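Local structure of TBC1 domain family member 22A (Homo sapiens, 2QFZ) at residues I110-M115 against K125-F130; V160-Y165 against C185-D190. The protein may act as a GTPase-activating protein for Rab-family proteins, and is represented here by its helical Rab-GAP TBC domain. One frame throughout, in Å; residues are numbered along the deposited sequence.

Interaction 1 (I110-M115 against K125-F130); sequences IDIPRM and KVTEIF
The F130 ring receives M115 at its edge, the methyl CE lying near the ring plane 4.0 Å from CE2; F158 meets the same ring edge-to-face. Above one face of the other flat group, the R114 guanidinium, lies the I110 carbonyl carbon, displaced toward the rim. D111 and R114 fit the IxxDxxR signature of TBC domains, whose arginine serves as a finger in catalytically active relatives. Here NH1 of R114 and OD1 of D111, 3.3 Å apart, form a salt bridge without a directed N-H, since OD1 sits off the guanidinium plane. The other carboxylate oxygen, OD2, takes a hydrogen bond from Y146.

After helix 102-111, I112 and P113 form a short 3-10 segment, and the M115 N-H bonds the I112 carbonyl O at 3.0 Å. This turn packs against helix 124-140. M115 CG is wedged between N and C (chi1 81°), and the flexible thioether then crosses the phenylalanine obliquely in a Met-aromatic contact, SD 5.4 Å from the F130 centroid. I112 suits the buried middle because its branches part: CG1 folds into a nearly eclipsed chi2 of -19°, a strained torsion, while CG2, anti to N, reaches CB of F130 at 4.0 Å. T127 offers its apolar branch to the isoleucine, and the two methyls, I112 CG2 and T127 CG2, touch at 3.7 Å.

Interaction 2 (V160-Y165 against C185-D190); sequences VFICEY and CNIEAD
OD1 of D190 is gripped by two hydrogen bonds, with the Y66 hydroxyl and the side-chain amide NE2 of Q82, while OD2 forms a salt bridge with K61. The K61 charge and the donors on OD1 would stabilise the ionised form of this buried acid; O of N186, 3.1 Å from OD1 and not hydrogen-bonded to it, would oppose that. K61 makes a cation-pi contact with F161 as well, so one lysine serves residues of both segments where 160-165 packs on helix 181-200 in the all-helical TBC fold.

Between the segments themselves the contact is largely apolar. The F161 ring stands almost perpendicular to the D190 carboxylate, their planes 85° apart, and its CD2 lies 3.8 Å from CB of D190, reached obliquely. The polar exception is at the ring edge, where the carbonyl oxygens of I187 and D190 lie near its plane; CE2 of F161 is 3.8 Å from O of D190.

I187 lies at the centre of the contact, suited to its buried place by two apolar branches that diverge. CG2 meets CB of F161 at 4.0 Å. The other branch is extended (chi2 167°), which carries CD1 to 3.7 Å from CA of I162 and 3.8 Å from CD2 of Y165, whose apolar ring carbons can pack on I187 while the residue remains exposed. I162 crosses I187 at about a right angle, CG1 also touching CD1. No hydrogen bond joins the two segments: mostly shape and apolar packing hold them, while the polar grip on D190 comes from residues around them.

Both contacts are largely buried, but interaction 2 runs out to an exposed tyrosine, whereas the touching residues of interaction 1 are at most partly exposed. Helix 150-162 joins them: its last part forms one side of interaction 2, and its N151, T155 and F158 pack on side chains of interaction 1. Helices 124-140 and 181-200 also meet directly, CG2 of I129 lying 3.6 Å from CG of E188. Neither contact has a hydrogen bond across its segments; thioether against ring serves interaction 1, aliphatic branches and carbonyl oxygens at a ring edge interaction 2. Polar settings differ: a charged pair inside segment 110-115, in the motif holding the arginine finger of active relatives, against a buried aspartate tied to K61.

Interaction 1 (I110-M115 against K125-F130)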
ATOM      1  N   ILE A 110     -14.647 -14.166  -5.598  1.00 39.50           N
ATOM      2  CA  ILE A 110     -14.713 -14.731  -4.249  1.00 38.16           C
ATOM      3  C   ILE A 110     -14.052 -13.840  -3.200  1.00 35.52           C
ATOM      4  O   ILE A 110     -14.564 -13.681  -2.086  1.00 37.90           O
ATOM      5  CB  ILE A 110     -14.062 -16.121  -4.221  1.00 39.66           C
ATOM      6  CG1 ILE A 110     -14.967 -17.119  -4.964  1.00 39.94           C
ATOM      7  CG2 ILE A 110     -13.804 -16.588  -2.771  1.00 39.82           C
ATOM      8  CD1 ILE A 110     -14.217 -18.326  -5.524  1.00 44.06           C
ATOM      9  N   ASP A 111     -12.911 -13.272  -3.557  1.00 34.64           N
ATOM     10  CA  ASP A 111     -12.127 -12.433  -2.647  1.00 34.09           C
ATOM     11  C   ASP A 111     -12.700 -11.042  -2.461  1.00 31.25           C
ATOM     12  O   ASP A 111     -12.813 -10.592  -1.329  1.00 27.51           O
ATOM     13  CB  ASP A 111     -10.688 -12.292  -3.145  1.00 35.81           C
ATOM     14  CG  ASP A 111      -9.896 -13.608  -3.060  1.00 40.06           C
ATOM     15  OD1 ASP A 111     -10.391 -14.588  -2.439  1.00 41.22           O
ATOM     16  OD2 ASP A 111      -8.790 -13.643  -3.633  1.00 36.10           O
ATOM     17  N   ILE A 112     -13.047 -10.361  -3.560  1.00 31.01           N
ATOM     18  CA  ILE A 112     -13.456  -8.954  -3.459  1.00 34.64           C
ATOM     19  C   ILE A 112     -14.611  -8.790  -2.497  1.00 35.70           C
ATOM     20  O   ILE A 112     -14.474  -8.043  -1.533  1.00 33.36           O
ATOM     21  CB  ILE A 112     -13.730  -8.240  -4.849  1.00 31.70           C
ATOM     22  CG1 ILE A 112     -12.449  -8.136  -5.670  1.00 32.47           C
ATOM     23  CG2 ILE A 112     -14.365  -6.851  -4.651  1.00 31.46           C
ATOM     24  CD1 ILE A 112     -11.178  -8.294  -4.900  1.00 30.45           C
ATOM     25  N   PRO A 113     -15.751  -9.491  -2.736  1.00 42.57           N
ATOM     26  CA  PRO A 113     -16.919  -9.397  -1.835  1.00 43.26           C
ATOM     27  C   PRO A 113     -16.695  -9.520  -0.331  1.00 44.94           C
ATOM     28  O   PRO A 113     -17.481  -8.965   0.425  1.00 47.10           O
ATOM     29  CB  PRO A 113     -17.819 -10.514  -2.340  1.00 44.45           C
ATOM     30  CG  PRO A 113     -17.584 -10.481  -3.817  1.00 43.93           C
ATOM     31  CD  PRO A 113     -16.072 -10.341  -3.896  1.00 43.96           C
ATOM     32  N   ARG A 114     -15.640 -10.197   0.101  1.00 45.94           N
ATOM     33  CA  ARG A 114     -15.396 -10.417   1.533  1.00 49.61           C
ATOM     34  C   ARG A 114     -14.155  -9.687   2.055  1.00 48.02           C
ATOM     35  O   ARG A 114     -13.663 -10.010   3.149  1.00 47.88           O
ATOM     36  CB  ARG A 114     -15.216 -11.921   1.858  1.00 52.89           C
ATOM     37  CG  ARG A 114     -15.811 -12.966   0.875  1.00 54.87           C
ATOM     38  CD  ARG A 114     -14.996 -14.293   0.916  1.00 56.18           C
ATOM     39  NE  ARG A 114     -13.559 -14.019   0.829  1.00 58.56           N
ATOM     40  CZ  ARG A 114     -12.590 -14.937   0.812  1.00 59.87           C
ATOM     41  NH1 ARG A 114     -11.310 -14.520   0.755  1.00 57.71           N
ATOM     42  NH2 ARG A 114     -12.874 -16.251   0.835  1.00 58.95           N
ATOM     43  N   MET A 115     -13.627  -8.726   1.295  1.00 44.40           N
ATOM     44  CA  MET A 115     -12.431  -8.002   1.743  1.00 40.71           C
ATOM     45  C   MET A 115     -12.826  -6.780   2.598  1.00 41.07           C
ATOM     46  O   MET A 115     -13.996  -6.421   2.698  1.00 37.86           O
ATOM     47  CB  MET A 115     -11.524  -7.623   0.548  1.00 38.98           C
ATOM     48  CG  MET A 115     -11.932  -6.397  -0.213  1.00 36.98           C
ATOM     49  SD  MET A 115     -11.027  -6.202  -1.763  1.00 34.15           S
ATOM     50  CE  MET A 115      -9.709  -5.097  -1.233  1.00 36.37           C
ATOM     51  N   LYS A 125     -21.236  -0.553  -6.664  1.00 41.03           N
ATOM     52  CA  LYS A 125     -20.408   0.062  -7.697  1.00 39.14           C
ATOM     53  C   LYS A 125     -18.910  -0.084  -7.350  1.00 35.38           C
ATOM     54  O   LYS A 125     -18.076  -0.093  -8.250  1.00 39.93           O
ATOM     55  CB  LYS A 125     -20.782   1.524  -7.878  1.00 37.58           C
ATOM     56  CG  LYS A 125     -22.304   1.779  -7.962  1.00 43.40           C
ATOM     57  N   VAL A 126     -18.580  -0.192  -6.064  1.00 30.63           N
ATOM     58  CA  VAL A 126     -17.180  -0.321  -5.631  1.00 29.75           C
ATOM     59  C   VAL A 126     -16.680  -1.728  -5.986  1.00 29.33           C
ATOM     60  O   VAL A 126     -15.555  -1.900  -6.491  1.00 27.10           O
ATOM     61  CB  VAL A 126     -16.966  -0.034  -4.115  1.00 29.64           C
ATOM     62  CG1 VAL A 126     -15.493  -0.164  -3.753  1.00 29.37           C
ATOM     63  CG2 VAL A 126     -17.488   1.399  -3.696  1.00 29.88           C
ATOM     64  N   THR A 127     -17.531  -2.724  -5.765  1.00 33.78           N
ATOM     65  CA  THR A 127     -17.173  -4.110  -6.023  1.00 34.02           C
ATOM     66  C   THR A 127     -16.888  -4.338  -7.477  1.00 33.08           C
ATOM     67  O   THR A 127     -15.935  -5.033  -7.823  1.00 36.71           O
ATOM     68  CB  THR A 127     -18.242  -5.111  -5.484  1.00 36.09           C
ATOM     69  OG1 THR A 127     -18.323  -4.981  -4.060  1.00 36.34           O
ATOM     70  CG2 THR A 127     -17.855  -6.523  -5.785  1.00 37.39           C
ATOM     71  N   GLU A 128     -17.675  -3.738  -8.344  1.00 30.54           N
ATOM     72  CA  GLU A 128     -17.458  -3.864  -9.783  1.00 29.35           C
ATOM     73  C   GLU A 128     -16.179  -3.170 -10.264  1.00 24.77           C
ATOM     74  O   GLU A 128     -15.525  -3.668 -11.129  1.00 20.92           O
ATOM     75  CB  GLU A 128     -18.651  -3.257 -10.575  1.00 29.70           C
ATOM     76  N   ILE A 129     -15.879  -1.984  -9.736  1.00 27.70           N
ATOM     77  CA  ILE A 129     -14.678  -1.256 -10.144  1.00 26.02           C
ATOM     78  C   ILE A 129     -13.473  -2.093  -9.733  1.00 25.95           C
ATOM     79  O   ILE A 129     -12.561  -2.311 -10.513  1.00 22.79           O
ATOM     80  CB  ILE A 129     -14.576   0.120  -9.473  1.00 25.49           C
ATOM     81  CG1 ILE A 129     -15.632   1.055 -10.011  1.00 24.56           C
ATOM     82  CG2 ILE A 129     -13.170   0.713  -9.682  1.00 27.45           C
ATOM     83  CD1 ILE A 129     -15.806   2.337  -9.133  1.00 26.84           C
ATOM     84  N   PHE A 130     -13.491  -2.554  -8.482  1.00 29.10           N
ATOM     85  CA  PHE A 130     -12.366  -3.329  -7.905  1.00 26.76           C
ATOM     86  C   PHE A 130     -12.065  -4.550  -8.723  1.00 25.63           C
ATOM     87  O   PHE A 130     -10.902  -4.777  -9.043  1.00 27.24           O
ATOM     88  CB  PHE A 130     -12.649  -3.708  -6.430  1.00 26.34           C
ATOM     89  CG  PHE A 130     -12.228  -2.639  -5.424  1.00 27.36           C
ATOM     90  CD1 PHE A 130     -12.587  -1.321  -5.591  1.00 28.40           C
ATOM     91  CD2 PHE A 130     -11.470  -2.969  -4.303  1.00 29.60           C
ATOM     92  CE1 PHE A 130     -12.208  -0.346  -4.670  1.00 26.69           C
ATOM     93  CE2 PHE A 130     -11.093  -2.004  -3.389  1.00 30.98           C
ATOM     94  CZ  PHE A 130     -11.467  -0.687  -3.580  1.00 28.98           C
TER

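Interaction 2 (V160-Y165 against C185-D190)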
ATOM      1  N   VAL A 160      -8.201   7.404  -1.460  1.00 17.94           N
ATOM      2  CA  VAL A 160      -7.551   8.704  -1.563  1.00 16.49           C
ATOM      3  C   VAL A 160      -8.148   9.502  -2.737  1.00 18.43           C
ATOM      4  O   VAL A 160      -8.577  10.662  -2.545  1.00 17.47           O
ATOM      5  CB  VAL A 160      -5.985   8.561  -1.630  1.00 14.09           C
ATOM      6  CG1 VAL A 160      -5.275   9.817  -2.132  1.00 11.74           C
ATOM      7  CG2 VAL A 160      -5.445   8.169  -0.256  1.00 17.45           C
ATOM      8  N   PHE A 161      -8.222   8.877  -3.920  1.00 15.82           N
ATOM      9  CA  PHE A 161      -8.692   9.561  -5.114  1.00 17.16           C
ATOM     10  C   PHE A 161     -10.202   9.861  -5.096  1.00 18.17           C
ATOM     11  O   PHE A 161     -10.594  10.938  -5.488  1.00 21.66           O
ATOM     12  CB  PHE A 161      -8.304   8.824  -6.411  1.00 18.95           C
ATOM     13  CG  PHE A 161      -6.830   8.606  -6.587  1.00 18.37           C
ATOM     14  CD1 PHE A 161      -5.884   9.429  -5.985  1.00 20.64           C
ATOM     15  CD2 PHE A 161      -6.378   7.587  -7.418  1.00 16.99           C
ATOM     16  CE1 PHE A 161      -4.505   9.206  -6.173  1.00 23.65           C
ATOM     17  CE2 PHE A 161      -4.999   7.367  -7.606  1.00 21.56           C
ATOM     18  CZ  PHE A 161      -4.064   8.202  -6.983  1.00 21.24           C
ATOM     19  N   ILE A 162     -11.042   8.962  -4.582  1.00 18.83           N
ATOM     20  CA  ILE A 162     -12.470   9.253  -4.516  1.00 18.15           C
ATOM     21  C   ILE A 162     -12.764  10.363  -3.509  1.00 24.48           C
ATOM     22  O   ILE A 162     -13.718  11.111  -3.683  1.00 26.07           O
ATOM     23  CB  ILE A 162     -13.324   7.990  -4.264  1.00 26.76           C
ATOM     24  CG1 ILE A 162     -14.775   8.255  -4.715  1.00 29.76           C
ATOM     25  CG2 ILE A 162     -13.279   7.546  -2.789  1.00 22.07           C
ATOM     26  CD1 ILE A 162     -15.512   7.045  -5.155  1.00 33.21           C
ATOM     27  N   CYS A 163     -11.907  10.511  -2.489  1.00 25.44           N
ATOM     28  CA  CYS A 163     -12.082  11.532  -1.465  1.00 26.22           C
ATOM     29  C   CYS A 163     -11.878  12.975  -1.959  1.00 25.21           C
ATOM     30  O   CYS A 163     -12.230  13.898  -1.252  1.00 23.02           O
ATOM     31  CB  CYS A 163     -11.185  11.266  -0.237  1.00 31.71           C
ATOM     32  SG  CYS A 163     -11.867  10.012   0.925  1.00 38.84           S
ATOM     33  N   GLU A 164     -11.323  13.168  -3.156  1.00 22.10           N
ATOM     34  CA  GLU A 164     -11.215  14.503  -3.768  1.00 23.64           C
ATOM     35  C   GLU A 164     -12.627  15.010  -4.291  1.00 25.79           C
ATOM     36  O   GLU A 164     -12.778  16.188  -4.680  1.00 30.46           O
ATOM     37  CB  GLU A 164     -10.161  14.449  -4.916  1.00 25.36           C
ATOM     38  CG  GLU A 164      -9.585  15.848  -5.382  1.00 29.40           C
ATOM     39  CD  GLU A 164      -8.459  15.734  -6.409  1.00 30.15           C
ATOM     40  OE1 GLU A 164      -8.368  14.690  -7.099  1.00 35.39           O
ATOM     41  OE2 GLU A 164      -7.629  16.678  -6.526  1.00 40.18           O
ATOM     42  N   TYR A 165     -13.629  14.125  -4.291  1.00 25.18           N
ATOM     43  CA  TYR A 165     -14.946  14.387  -4.892  1.00 26.01           C
ATOM     44  C   TYR A 165     -16.143  14.108  -3.989  1.00 30.71           C
ATOM     45  O   TYR A 165     -17.269  14.046  -4.494  1.00 28.14           O
ATOM     46  CB  TYR A 165     -15.108  13.539  -6.151  1.00 23.34           C
ATOM     47  CG  TYR A 165     -14.098  13.831  -7.223  1.00 22.15           C
ATOM     48  CD1 TYR A 165     -14.266  14.895  -8.046  1.00 24.93           C
ATOM     49  CD2 TYR A 165     -12.955  13.038  -7.394  1.00 23.90           C
ATOM     50  CE1 TYR A 165     -13.369  15.189  -9.024  1.00 24.55           C
ATOM     51  CE2 TYR A 165     -12.019  13.344  -8.375  1.00 24.51           C
ATOM     52  CZ  TYR A 165     -12.261  14.425  -9.207  1.00 25.08           C
ATOM     53  OH  TYR A 165     -11.397  14.808 -10.213  1.00 23.83           O
ATOM     54  N   CYS A 185     -15.302   6.743 -13.456  1.00 23.79           N
ATOM     55  CA  CYS A 185     -14.399   6.096 -14.436  1.00 23.61           C
ATOM     56  C   CYS A 185     -12.994   6.672 -14.436  1.00 22.90           C
ATOM     57  O   CYS A 185     -12.024   5.925 -14.652  1.00 21.18           O
ATOM     58  CB  CYS A 185     -14.916   6.205 -15.873  1.00 28.55           C
ATOM     59  SG  CYS A 185     -16.465   5.440 -16.096  1.00 37.90           S
ATOM     60  N   ASN A 186     -12.900   7.997 -14.276  1.00 20.10           N
ATOM     61  CA  ASN A 186     -11.607   8.685 -14.216  1.00 21.88           C
ATOM     62  C   ASN A 186     -10.791   8.266 -12.984  1.00 23.95           C
ATOM     63  O   ASN A 186      -9.597   8.003 -13.088  1.00 22.50           O
ATOM     64  CB  ASN A 186     -11.775  10.184 -14.227  1.00 22.62           C
ATOM     65  CG  ASN A 186     -12.063  10.739 -15.629  1.00 28.21           C
ATOM     66  OD1 ASN A 186     -12.101  10.004 -16.630  1.00 27.87           O
ATOM     67  ND2 ASN A 186     -12.258  12.032 -15.693  1.00 26.47           N
ATOM     68  N   ILE A 187     -11.464   8.190 -11.849  1.00 20.83           N
ATOM     69  CA  ILE A 187     -10.896   7.658 -10.624  1.00 23.39           C
ATOM     70  C   ILE A 187     -10.397   6.233 -10.784  1.00 22.29           C
ATOM     71  O   ILE A 187      -9.327   5.921 -10.308  1.00 18.34           O
ATOM     72  CB  ILE A 187     -11.898   7.719  -9.448  1.00 21.89           C
ATOM     73  CG1 ILE A 187     -12.148   9.173  -9.041  1.00 23.71           C
ATOM     74  CG2 ILE A 187     -11.364   6.923  -8.241  1.00 22.64           C
ATOM     75  CD1 ILE A 187     -13.345   9.360  -8.098  1.00 24.14           C
ATOM     76  N   GLU A 188     -11.179   5.384 -11.456  1.00 19.82           N
ATOM     77  CA  GLU A 188     -10.827   4.003 -11.705  1.00 19.83           C
ATOM     78  C   GLU A 188      -9.550   3.887 -12.530  1.00 23.70           C
ATOM     79  O   GLU A 188      -8.656   3.055 -12.181  1.00 17.19           O
ATOM     80  CB  GLU A 188     -12.002   3.210 -12.342  1.00 21.96           C
ATOM     81  CG  GLU A 188     -11.621   1.804 -12.802  1.00 22.84           C
ATOM     82  CD  GLU A 188     -12.735   1.012 -13.482  1.00 23.91           C
ATOM     83  OE1 GLU A 188     -13.883   1.377 -13.348  1.00 27.18           O
ATOM     84  OE2 GLU A 188     -12.446  -0.025 -14.123  1.00 25.92           O
ATOM     85  N   ALA A 189      -9.432   4.712 -13.590  1.00 18.89           N
ATOM     86  CA  ALA A 189      -8.208   4.744 -14.418  1.00 17.75           C
ATOM     87  C   ALA A 189      -6.993   5.173 -13.591  1.00 20.66           C
ATOM     88  O   ALA A 189      -5.948   4.561 -13.668  1.00 19.97           O
ATOM     89  CB  ALA A 189      -8.356   5.721 -15.633  1.00 13.51           C
ATOM     90  N   ASP A 190      -7.147   6.255 -12.842  1.00 22.23           N
ATOM     91  CA  ASP A 190      -6.085   6.779 -11.956  1.00 23.44           C
ATOM     92  C   ASP A 190      -5.627   5.690 -10.965  1.00 19.26           C
ATOM     93  O   ASP A 190      -4.430   5.439 -10.776  1.00 13.82           O
ATOM     94  CB  ASP A 190      -6.607   8.027 -11.198  1.00 22.87           C
ATOM     95  CG  ASP A 190      -6.902   9.241 -12.139  1.00 27.90           C
ATOM     96  OD1 ASP A 190      -6.693   9.153 -13.415  1.00 25.13           O
ATOM     97  OD2 ASP A 190      -7.304  10.311 -11.586  1.00 24.58           O
TER